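Local coordinates for L-2,4-diaminobutyric acid acetyltransferase (Geobacillus sp., PDB 6SLL) that catalyses the transfer of an acetyl group from acetyl-coenzyme A to L-2,4-diaminobutyric acid, a step in the biosynthesis of the chemical chaperone ectoine, at the interface of chains A and B. Sequence-based numbering; all coordinates share one arbitrary frame. Chains: chain A/B, L-2,4-diaminobutyric acid acetyltransferase.

Contact 1: the interface of chains A and B. Residues chain A 26, 48, 52, 55-56; chain B 87, 154.
B:Tyr154 reaches from its strand into a corner of chain A made by A:Ala26, A:Tyr48 and A:Asp55, and hides more surface than any other residue of this patch. Its phenol hydroxyl OH donates a hydrogen bond of 2.7 Å to A:Asp55 OD2, arriving from the carboxylate's anti side, 26° off its plane. A:Asp55 CG, opposite the backbone N (chi1 -170°), carries the carboxylate out to it. Tyrosine suits the place because its ring is also used: the edge carrying CD2 and CE2 points at the face of A:Tyr48, with planes 76° apart, while CE1 lies 3.9 Å from CB of A:Ala26, whose small side chain probably allows this approach. B:Phe87 is the apolar counterpart. The A:Tyr56 side chain runs across it at about a right angle, the rings inclined by roughly half that, with CE2 3.6 Å above the phenylalanine plane near the rim. A:Leu52 CD2 touches CZ of B:Phe87 at 3.5 Å, and A:Tyr48 OH meets that ring in plane, at its edge. Water 1 bridges A:Tyr56 OH and B:Tyr154 OH. In this two-fold interface of GNAT-family subunits, possibly the biological dimer, helix 47-56 of chain A packs on strands 85-93 and 148-154 of chain B.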
ATOM      1  N   ALA A  26     -10.247   3.009  -8.867  1.00 12.39           N
ATOM      2  CA  ALA A  26      -9.196   4.025  -8.828  1.00 12.18           C
ATOM      3  C   ALA A  26      -9.755   5.433  -8.727  1.00 11.97           C
ATOM      4  O   ALA A  26      -9.196   6.295  -8.090  1.00 13.15           O
ATOM      5  CB  ALA A  26      -8.279   3.883 -10.018  1.00 14.49           C
ATOM      6  N   TYR A  48      -2.587   9.192  -4.411  1.00  9.65           N
ATOM      7  CA  TYR A  48      -2.165   8.102  -5.253  1.00  9.79           C
ATOM      8  C   TYR A  48      -2.276   6.783  -4.577  1.00  9.23           C
ATOM      9  O   TYR A  48      -2.698   5.791  -5.185  1.00  9.92           O
ATOM     10  CB  TYR A  48      -0.714   8.368  -5.735  1.00  9.77           C
ATOM     11  CG  TYR A  48      -0.181   7.433  -6.750  1.00  8.84           C
ATOM     12  CD1 TYR A  48       0.371   6.196  -6.418  1.00  9.90           C
ATOM     13  CD2 TYR A  48      -0.150   7.780  -8.067  1.00 10.02           C
ATOM     14  CE1 TYR A  48       0.924   5.410  -7.343  1.00 10.16           C
ATOM     15  CE2 TYR A  48       0.384   6.945  -9.029  1.00  9.98           C
ATOM     16  CZ  TYR A  48       0.941   5.740  -8.669  1.00  9.35           C
ATOM     17  OH  TYR A  48       1.537   4.896  -9.564  1.00 10.17           O
ATOM     18  N   LEU A  52      -4.338   3.451  -5.914  1.00  9.92           N
ATOM     19  CA  LEU A  52      -3.791   2.095  -6.033  1.00 10.18           C
ATOM     20  C   LEU A  52      -4.668   1.164  -5.298  1.00 10.45           C
ATOM     21  O   LEU A  52      -4.881   0.017  -5.778  1.00 10.88           O
ATOM     22  CB  LEU A  52      -2.426   1.941  -5.404  1.00 11.71           C
ATOM     23  CG  LEU A  52      -1.292   2.656  -6.066  1.00 12.56           C
ATOM     24  CD1 LEU A  52       0.007   2.261  -5.331  1.00 11.57           C
ATOM     25  CD2 LEU A  52      -1.152   2.319  -7.554  1.00 12.81           C
ATOM     26  N   ASP A  55      -7.530   0.397  -7.444  1.00 10.22           N
ATOM     27  CA  ASP A  55      -7.149  -0.277  -8.660  1.00 10.52           C
ATOM     28  C   ASP A  55      -6.748  -1.696  -8.423  1.00 10.81           C
ATOM     29  O   ASP A  55      -7.430  -2.648  -8.763  1.00 16.69           O
ATOM     30  CB  ASP A  55      -6.092   0.512  -9.369  1.00 11.04           C
ATOM     31  CG  ASP A  55      -5.739   0.085 -10.736  1.00 14.21           C
ATOM     32  OD1 ASP A  55      -6.075  -1.116 -11.001  1.00 17.09           O
ATOM     33  OD2 ASP A  55      -5.106   0.900 -11.443  1.00 15.11           O
ATOM     34  N   TYR A  56      -5.683  -1.922  -7.714  1.00  9.41           N
ATOM     35  CA  TYR A  56      -5.063  -3.224  -7.515  1.00  8.93           C
ATOM     36  C   TYR A  56      -5.660  -4.032  -6.366  1.00  9.29           C
ATOM     37  O   TYR A  56      -5.566  -5.276  -6.419  1.00 10.22           O
ATOM     38  CB  TYR A  56      -3.559  -3.074  -7.360  1.00  9.17           C
ATOM     39  CG  TYR A  56      -2.864  -2.521  -8.565  1.00  9.58           C
ATOM     40  CD1 TYR A  56      -2.492  -3.372  -9.593  1.00 10.63           C
ATOM     41  CD2 TYR A  56      -2.610  -1.184  -8.731  1.00  9.82           C
ATOM     42  CE1 TYR A  56      -1.925  -2.894 -10.758  1.00 10.32           C
ATOM     43  CE2 TYR A  56      -2.055  -0.684  -9.868  1.00 11.90           C
ATOM     44  CZ  TYR A  56      -1.707  -1.553 -10.886  1.00 10.51           C
ATOM     45  OH  TYR A  56      -1.186  -1.035 -12.065  1.00 12.22           O
TER
ATOM     46  N   PHE B  87       3.764  -4.575  -9.851  1.00  8.62           N
ATOM     47  CA  PHE B  87       3.584  -3.121  -9.875  1.00  8.28           C
ATOM     48  C   PHE B  87       4.712  -2.482  -9.073  1.00  8.76           C
ATOM     49  O   PHE B  87       4.884  -2.829  -7.884  1.00  9.15           O
ATOM     50  CB  PHE B  87       2.217  -2.747  -9.276  1.00  9.03           C
ATOM     51  CG  PHE B  87       1.993  -1.252  -9.387  1.00  8.74           C
ATOM     52  CD1 PHE B  87       1.547  -0.708 -10.535  1.00 10.16           C
ATOM     53  CD2 PHE B  87       2.233  -0.435  -8.333  1.00 10.05           C
ATOM     54  CE1 PHE B  87       1.341   0.635 -10.658  1.00 11.80           C
ATOM     55  CE2 PHE B  87       2.020   0.931  -8.434  1.00 11.29           C
ATOM     56  CZ  PHE B  87       1.584   1.460  -9.634  1.00 12.67           C
ATOM     57  N   TYR B 154      -3.264   7.390 -14.485  1.00 11.84           N
ATOM     58  CA  TYR B 154      -4.082   8.246 -13.663  1.00 11.82           C
ATOM     59  C   TYR B 154      -3.807   9.724 -14.097  1.00 11.48           C
ATOM     60  O   TYR B 154      -2.755  10.289 -13.808  1.00 12.44           O
ATOM     61  CB  TYR B 154      -3.792   8.079 -12.176  1.00 11.34           C
ATOM     62  CG  TYR B 154      -3.769   6.651 -11.687  1.00 11.31           C
ATOM     63  CD1 TYR B 154      -4.732   5.767 -12.031  1.00 11.90           C
ATOM     64  CD2 TYR B 154      -2.771   6.214 -10.825  1.00 12.93           C
ATOM     65  CE1 TYR B 154      -4.734   4.476 -11.518  1.00 11.76           C
ATOM     66  CE2 TYR B 154      -2.745   4.930 -10.357  1.00 14.04           C
ATOM     67  CZ  TYR B 154      -3.715   4.040 -10.713  1.00 12.65           C
ATOM     68  OH  TYR B 154      -3.599   2.750 -10.231  1.00 14.42           O
TER
HETATM   69  O   HOH W   1      -1.524   1.800 -12.281  1.00 31.18           O

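Contact 2: the interface of chains A and B. Residues chain A 57, 77, 80, 87, 89; chain B 52, 56-57.
A:Phe77 and B:Phe57, in the aromatic core of the two-fold interface, approach from opposite directions and meet at a tilt, the CZ corner of B:Phe57 standing 3.7 Å above the plane of the A:Phe77 ring, over its centre. The A:Phe77 ring is wedged, since CB of A:Phe87 from its own chain covers the opposite face and CG of B:Tyr56 sits in plane at its edge. Its CG lies between the backbone N and the carbonyl carbon (chi1 56°), a crowded position that turns the ring toward this layer of aromatic groups. Flat phenylalanine rings suit such a place, because they offer both a broad face and a thin edge without needing polar partners. B:Tyr56 CE2 lies above the A:Phe87 ring toward its rim, the twin of the pair in contact 1.

B:Leu52 divides its two methyl groups between different rings. CD1 lies over the indole of A:Trp89, 3.4 Å from the centroid of the five-membered ring, a CH-pi contact, whereas CD2 rests 3.5 Å from CE2 of A:Phe87. A:Trp89 also lines the diaminobutyric acid pocket, so this packing may help hold a substrate-pocket residue in place. A:Pro80, rigid and apolar, sets CG 3.7 Å from CE1 of B:Phe57. Near the two-fold axis A:Phe57 and B:Phe57 come from opposite directions, offset so that their ends pass beside each other, CZ of A:Phe57 4.2 Å from CZ of B:Phe57.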
ATOM      1  N   PHE A  57      -6.160  -3.368  -5.331  1.00  8.75           N
ATOM      2  CA  PHE A  57      -6.610  -4.041  -4.085  1.00  8.93           C
ATOM      3  C   PHE A  57      -8.088  -4.030  -3.908  1.00  8.87           C
ATOM      4  O   PHE A  57      -8.573  -4.341  -2.829  1.00 10.42           O
ATOM      5  CB  PHE A  57      -5.868  -3.488  -2.865  1.00  9.12           C
ATOM      6  CG  PHE A  57      -4.386  -3.749  -2.906  1.00  9.59           C
ATOM      7  CD1 PHE A  57      -3.873  -4.938  -2.443  1.00 11.20           C
ATOM      8  CD2 PHE A  57      -3.505  -2.798  -3.400  1.00 11.33           C
ATOM      9  CE1 PHE A  57      -2.487  -5.177  -2.489  1.00 12.83           C
ATOM     10  CE2 PHE A  57      -2.143  -3.016  -3.407  1.00 12.60           C
ATOM     11  CZ  PHE A  57      -1.656  -4.233  -2.902  1.00 13.48           C
ATOM     12  N   PHE A  77      -5.852  -6.097   2.600  1.00  8.68           N
ATOM     13  CA  PHE A  77      -5.209  -6.962   1.624  1.00  8.92           C
ATOM     14  C   PHE A  77      -4.886  -8.253   2.222  1.00  8.78           C
ATOM     15  O   PHE A  77      -4.666  -8.348   3.450  1.00  9.67           O
ATOM     16  CB  PHE A  77      -3.921  -6.296   1.017  1.00 10.01           C
ATOM     17  CG  PHE A  77      -2.908  -5.890   2.036  1.00  9.75           C
ATOM     18  CD1 PHE A  77      -2.025  -6.760   2.617  1.00 10.50           C
ATOM     19  CD2 PHE A  77      -2.864  -4.576   2.505  1.00 10.82           C
ATOM     20  CE1 PHE A  77      -1.117  -6.395   3.573  1.00 11.78           C
ATOM     21  CE2 PHE A  77      -1.929  -4.229   3.468  1.00 12.35           C
ATOM     22  CZ  PHE A  77      -1.076  -5.109   4.022  1.00 12.27           C
ATOM     23  N   PRO A  80       0.792 -11.170   1.441  1.00 10.01           N
ATOM     24  CA  PRO A  80       1.419 -11.946   0.358  1.00 11.66           C
ATOM     25  C   PRO A  80       2.065 -13.205   0.830  1.00 12.79           C
ATOM     26  O   PRO A  80       1.869 -14.260   0.158  1.00 16.27           O
ATOM     27  CB  PRO A  80       2.403 -10.940  -0.245  1.00 14.18           C
ATOM     28  CG  PRO A  80       1.723  -9.599  -0.078  1.00 12.87           C
ATOM     29  CD  PRO A  80       1.066  -9.738   1.299  1.00 11.16           C
ATOM     30  N   PHE A  87      -5.008  -8.491   6.266  1.00  8.79           N
ATOM     31  CA  PHE A  87      -4.604  -7.340   7.013  1.00  8.84           C
ATOM     32  C   PHE A  87      -5.575  -6.204   6.706  1.00  8.59           C
ATOM     33  O   PHE A  87      -5.740  -5.809   5.564  1.00  9.21           O
ATOM     34  CB  PHE A  87      -3.185  -6.877   6.635  1.00  8.88           C
ATOM     35  CG  PHE A  87      -2.718  -5.744   7.492  1.00  8.98           C
ATOM     36  CD1 PHE A  87      -2.220  -5.984   8.761  1.00 10.68           C
ATOM     37  CD2 PHE A  87      -2.787  -4.437   7.038  1.00 10.27           C
ATOM     38  CE1 PHE A  87      -1.809  -4.917   9.527  1.00 12.09           C
ATOM     39  CE2 PHE A  87      -2.311  -3.398   7.893  1.00 11.75           C
ATOM     40  CZ  PHE A  87      -1.867  -3.700   9.125  1.00 12.18           C
ATOM     41  N   TRP A  89      -6.094  -2.408   7.049  1.00  8.45           N
ATOM     42  CA  TRP A  89      -5.240  -1.242   7.155  1.00  8.82           C
ATOM     43  C   TRP A  89      -5.933  -0.043   7.755  1.00  9.03           C
ATOM     44  O   TRP A  89      -5.578   0.374   8.867  1.00 11.84           O
ATOM     45  CB  TRP A  89      -4.639  -0.973   5.781  1.00  9.21           C
ATOM     46  CG  TRP A  89      -3.627   0.114   5.699  1.00  9.21           C
ATOM     47  CD1 TRP A  89      -3.170   0.966   6.631  1.00 10.52           C
ATOM     48  CD2 TRP A  89      -2.945   0.496   4.513  1.00  9.73           C
ATOM     49  NE1 TRP A  89      -2.269   1.832   6.075  1.00 11.28           N
ATOM     50  CE2 TRP A  89      -2.085   1.556   4.778  1.00 11.10           C
ATOM     51  CE3 TRP A  89      -2.935  -0.052   3.183  1.00 11.64           C
ATOM     52  CZ2 TRP A  89      -1.282   2.123   3.808  1.00 11.84           C
ATOM     53  CZ3 TRP A  89      -2.095   0.515   2.251  1.00 13.36           C
ATOM     54  CH2 TRP A  89      -1.281   1.593   2.581  1.00 14.75           C
TER
ATOM     55  N   LEU B  52       4.434  -0.876   6.821  1.00  9.79           N
ATOM     56  CA  LEU B  52       3.694  -1.969   6.190  1.00  9.89           C
ATOM     57  C   LEU B  52       4.419  -2.564   5.063  1.00  9.44           C
ATOM     58  O   LEU B  52       4.418  -3.809   4.878  1.00 10.94           O
ATOM     59  CB  LEU B  52       2.344  -1.586   5.675  1.00 13.84           C
ATOM     60  CG  LEU B  52       1.300  -1.211   6.576  1.00 14.07           C
ATOM     61  CD1 LEU B  52      -0.017  -0.986   5.793  1.00 12.97           C
ATOM     62  CD2 LEU B  52       1.051  -2.297   7.648  1.00 13.13           C
ATOM     63  N   TYR B  56       4.831  -6.499   5.400  1.00  9.15           N
ATOM     64  CA  TYR B  56       4.004  -7.424   4.584  1.00  8.83           C
ATOM     65  C   TYR B  56       4.507  -7.576   3.161  1.00  8.30           C
ATOM     66  O   TYR B  56       4.218  -8.620   2.555  1.00  9.23           O
ATOM     67  CB  TYR B  56       2.560  -6.966   4.638  1.00  8.84           C
ATOM     68  CG  TYR B  56       1.920  -7.069   5.968  1.00  9.88           C
ATOM     69  CD1 TYR B  56       1.351  -8.246   6.389  1.00 10.60           C
ATOM     70  CD2 TYR B  56       1.886  -6.017   6.835  1.00 10.32           C
ATOM     71  CE1 TYR B  56       0.846  -8.392   7.657  1.00 11.01           C
ATOM     72  CE2 TYR B  56       1.389  -6.133   8.128  1.00 11.06           C
ATOM     73  CZ  TYR B  56       0.863  -7.341   8.522  1.00 10.96           C
ATOM     74  OH  TYR B  56       0.357  -7.475   9.811  1.00 12.01           O
ATOM     75  N   PHE B  57       5.171  -6.585   2.608  1.00  9.01           N
ATOM     76  CA  PHE B  57       5.522  -6.537   1.202  1.00  8.72           C
ATOM     77  C   PHE B  57       7.008  -6.681   0.942  1.00  8.63           C
ATOM     78  O   PHE B  57       7.496  -6.490  -0.161  1.00  9.39           O
ATOM     79  CB  PHE B  57       4.955  -5.321   0.488  1.00  8.46           C
ATOM     80  CG  PHE B  57       3.483  -5.277   0.470  1.00  8.81           C
ATOM     81  CD1 PHE B  57       2.767  -5.967  -0.533  1.00 10.09           C
ATOM     82  CD2 PHE B  57       2.754  -4.628   1.405  1.00 10.37           C
ATOM     83  CE1 PHE B  57       1.400  -5.926  -0.572  1.00 11.05           C
ATOM     84  CE2 PHE B  57       1.367  -4.619   1.392  1.00 11.90           C
ATOM     85  CZ  PHE B  57       0.688  -5.265   0.389  1.00 12.13           C
TER

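Contact 3: the interface of chains A and B. Residues chain A 87, 123, 154, 170; chain B 26, 52, 55-56.
One face of the B:Tyr56 ring is met near its rim by the inclined ring of A:Phe87; over the centre of the other stands OD1 of B:Asp55 in its own chain, 4.0 Å above the plane. In plane at its edge lies the carboxylate oxygen OE2 of A:Glu123, which accepts a hydrogen bond of 2.6 Å from the B:Tyr56 OH, the hydroxyl coming in almost in line with the C-O bond. The long glutamate chain of A:Glu123, extended beyond CG (chi2 -178°), carries the carboxylate to the hydroxyl. The carboxylate and ring planes stand 59° apart. A phenylalanine in place of B:Tyr56 would probably keep the ring packing but leave A:Glu123 OE2 without this hydroxyl partner. The other flat group, A:Tyr154, has B:Asp55 OD2 in plane at its edge, and its ring CE1 leans on CB of B:Ala26 at 4.0 Å. The two carboxylates, with A:Glu123 OE2 and B:Asp55 OD2 6.4 Å apart, each receive a tyrosine hydroxyl; if both are charged, these hydroxyls may temper any repulsion between them. From A:Tyr154 OH to B:Asp55 OD2 the hydrogen bond measures 2.7 Å, reaching the carboxylate from its anti side and 27° off its plane.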
ATOM      1  N   PHE A  87      -5.008  -8.491   6.266  1.00  8.79           N
ATOM      2  CA  PHE A  87      -4.604  -7.340   7.013  1.00  8.84           C
ATOM      3  C   PHE A  87      -5.575  -6.204   6.706  1.00  8.59           C
ATOM      4  O   PHE A  87      -5.740  -5.809   5.564  1.00  9.21           O
ATOM      5  CB  PHE A  87      -3.185  -6.877   6.635  1.00  8.88           C
ATOM      6  CG  PHE A  87      -2.718  -5.744   7.492  1.00  8.98           C
ATOM      7  CD1 PHE A  87      -2.220  -5.984   8.761  1.00 10.68           C
ATOM      8  CD2 PHE A  87      -2.787  -4.437   7.038  1.00 10.27           C
ATOM      9  CE1 PHE A  87      -1.809  -4.917   9.527  1.00 12.09           C
ATOM     10  CE2 PHE A  87      -2.311  -3.398   7.893  1.00 11.75           C
ATOM     11  CZ  PHE A  87      -1.867  -3.700   9.125  1.00 12.18           C
ATOM     12  N   GLU A 123      -5.609  -9.530  10.771  1.00  9.81           N
ATOM     13  CA  GLU A 123      -4.620  -8.703  11.500  1.00  9.86           C
ATOM     14  C   GLU A 123      -4.898  -7.244  11.288  1.00  9.84           C
ATOM     15  O   GLU A 123      -5.236  -6.849  10.176  1.00  9.97           O
ATOM     16  CB  GLU A 123      -3.144  -9.059  10.975  1.00 10.56           C
ATOM     17  CG  GLU A 123      -2.614 -10.344  11.557  1.00 11.63           C
ATOM     18  CD  GLU A 123      -1.218 -10.677  11.121  1.00 12.50           C
ATOM     19  OE1 GLU A 123      -0.852 -11.858  11.435  1.00 14.35           O
ATOM     20  OE2 GLU A 123      -0.495  -9.874  10.538  1.00 13.22           O
ATOM     21  N   TYR A 154       3.637  -2.064  16.138  1.00 10.23           N
ATOM     22  CA  TYR A 154       4.621  -1.027  15.862  1.00 11.14           C
ATOM     23  C   TYR A 154       4.593  -0.030  16.985  1.00 10.55           C
ATOM     24  O   TYR A 154       3.652   0.764  17.143  1.00 11.24           O
ATOM     25  CB  TYR A 154       4.342  -0.310  14.538  1.00 11.34           C
ATOM     26  CG  TYR A 154       4.144  -1.229  13.340  1.00 11.04           C
ATOM     27  CD1 TYR A 154       4.922  -2.316  13.089  1.00 12.16           C
ATOM     28  CD2 TYR A 154       3.131  -0.986  12.423  1.00 13.70           C
ATOM     29  CE1 TYR A 154       4.724  -3.125  11.995  1.00 12.28           C
ATOM     30  CE2 TYR A 154       2.880  -1.805  11.352  1.00 13.05           C
ATOM     31  CZ  TYR A 154       3.685  -2.887  11.142  1.00 12.66           C
ATOM     32  OH  TYR A 154       3.418  -3.707  10.010  1.00 13.64           O
ATOM     33  N   LEU A 170      -0.608  -4.964  17.561  1.00 10.06           N
ATOM     34  CA  LEU A 170      -1.204  -5.848  16.578  1.00 10.22           C
ATOM     35  C   LEU A 170      -2.254  -6.743  17.181  1.00 10.11           C
ATOM     36  O   LEU A 170      -2.006  -7.487  18.113  1.00 12.57           O
ATOM     37  CB  LEU A 170      -0.083  -6.731  15.984  1.00 11.87           C
ATOM     38  CG  LEU A 170      -0.560  -7.673  14.884  1.00 14.80           C
ATOM     39  CD1 LEU A 170      -0.923  -6.896  13.619  1.00 16.13           C
ATOM     40  CD2 LEU A 170       0.527  -8.701  14.562  1.00 17.46           C
TER
ATOM     41  N   ALA B  26      10.176  -3.803   8.729  1.00 11.48           N
ATOM     42  CA  ALA B  26       9.263  -2.791   9.297  1.00 11.30           C
ATOM     43  C   ALA B  26      10.007  -1.634   9.948  1.00 11.01           C
ATOM     44  O   ALA B  26       9.619  -0.468   9.825  1.00 11.87           O
ATOM     45  CB  ALA B  26       8.286  -3.432  10.237  1.00 13.95           C
ATOM     46  N   LEU B  52       4.434  -0.876   6.821  1.00  9.79           N
ATOM     47  CA  LEU B  52       3.694  -1.969   6.190  1.00  9.89           C
ATOM     48  C   LEU B  52       4.419  -2.564   5.063  1.00  9.44           C
ATOM     49  O   LEU B  52       4.418  -3.809   4.878  1.00 10.94           O
ATOM     50  CB  LEU B  52       2.344  -1.586   5.675  1.00 13.84           C
ATOM     51  CG  LEU B  52       1.300  -1.211   6.576  1.00 14.07           C
ATOM     52  CD1 LEU B  52      -0.017  -0.986   5.793  1.00 12.97           C
ATOM     53  CD2 LEU B  52       1.051  -2.297   7.648  1.00 13.13           C
ATOM     54  N   ASP B  55       7.057  -4.722   6.305  1.00 10.12           N
ATOM     55  CA  ASP B  55       6.571  -5.890   6.984  0.80 10.35           C
ATOM     56  C   ASP B  55       5.936  -6.861   6.017  1.00 10.25           C
ATOM     57  O   ASP B  55       6.462  -7.933   5.745  1.00 14.59           O
ATOM     58  CB  ASP B  55       5.588  -5.439   8.044  0.80 10.31           C
ATOM     59  CG  ASP B  55       5.080  -6.512   8.932  0.80 12.30           C
ATOM     60  OD1 ASP B  55       5.202  -7.708   8.558  0.80 12.70           O
ATOM     61  OD2 ASP B  55       4.643  -6.075  10.064  0.80 13.64           O
ATOM     62  N   TYR B  56       4.831  -6.499   5.400  1.00  9.15           N
ATOM     63  CA  TYR B  56       4.004  -7.424   4.584  1.00  8.83           C
ATOM     64  C   TYR B  56       4.507  -7.576   3.161  1.00  8.30           C
ATOM     65  O   TYR B  56       4.218  -8.620   2.555  1.00  9.23           O
ATOM     66  CB  TYR B  56       2.560  -6.966   4.638  1.00  8.84           C
ATOM     67  CG  TYR B  56       1.920  -7.069   5.968  1.00  9.88           C
ATOM     68  CD1 TYR B  56       1.351  -8.246   6.389  1.00 10.60           C
ATOM     69  CD2 TYR B  56       1.886  -6.017   6.835  1.00 10.32           C
ATOM     70  CE1 TYR B  56       0.846  -8.392   7.657  1.00 11.01           C
ATOM     71  CE2 TYR B  56       1.389  -6.133   8.128  1.00 11.06           C
ATOM     72  CZ  TYR B  56       0.863  -7.341   8.522  1.00 10.96           C
ATOM     73  OH  TYR B  56       0.357  -7.475   9.811  1.00 12.01           O
TER

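The C-alpha centres of contact 2 lie about 7 Å from contact 3 and about 14 Å from contact 1, while contacts 1 and 3 are about 21 Å apart. Contacts 2 and 3 share A:Phe87, B:Leu52 and B:Tyr56 and form one continuous surface. Contact 1 is largely the two-fold counterpart of contact 3, with helix 47-56 and strands 85-93 and 148-154 exchanging chains; contact 2 reaches the axis between them. Strands 85-93, 121-125 and 168-173 also carry the substrate-pocket residues Trp89, Thr125 and Glu168, so if this dimer is the functional form, pairing may steady both active sites.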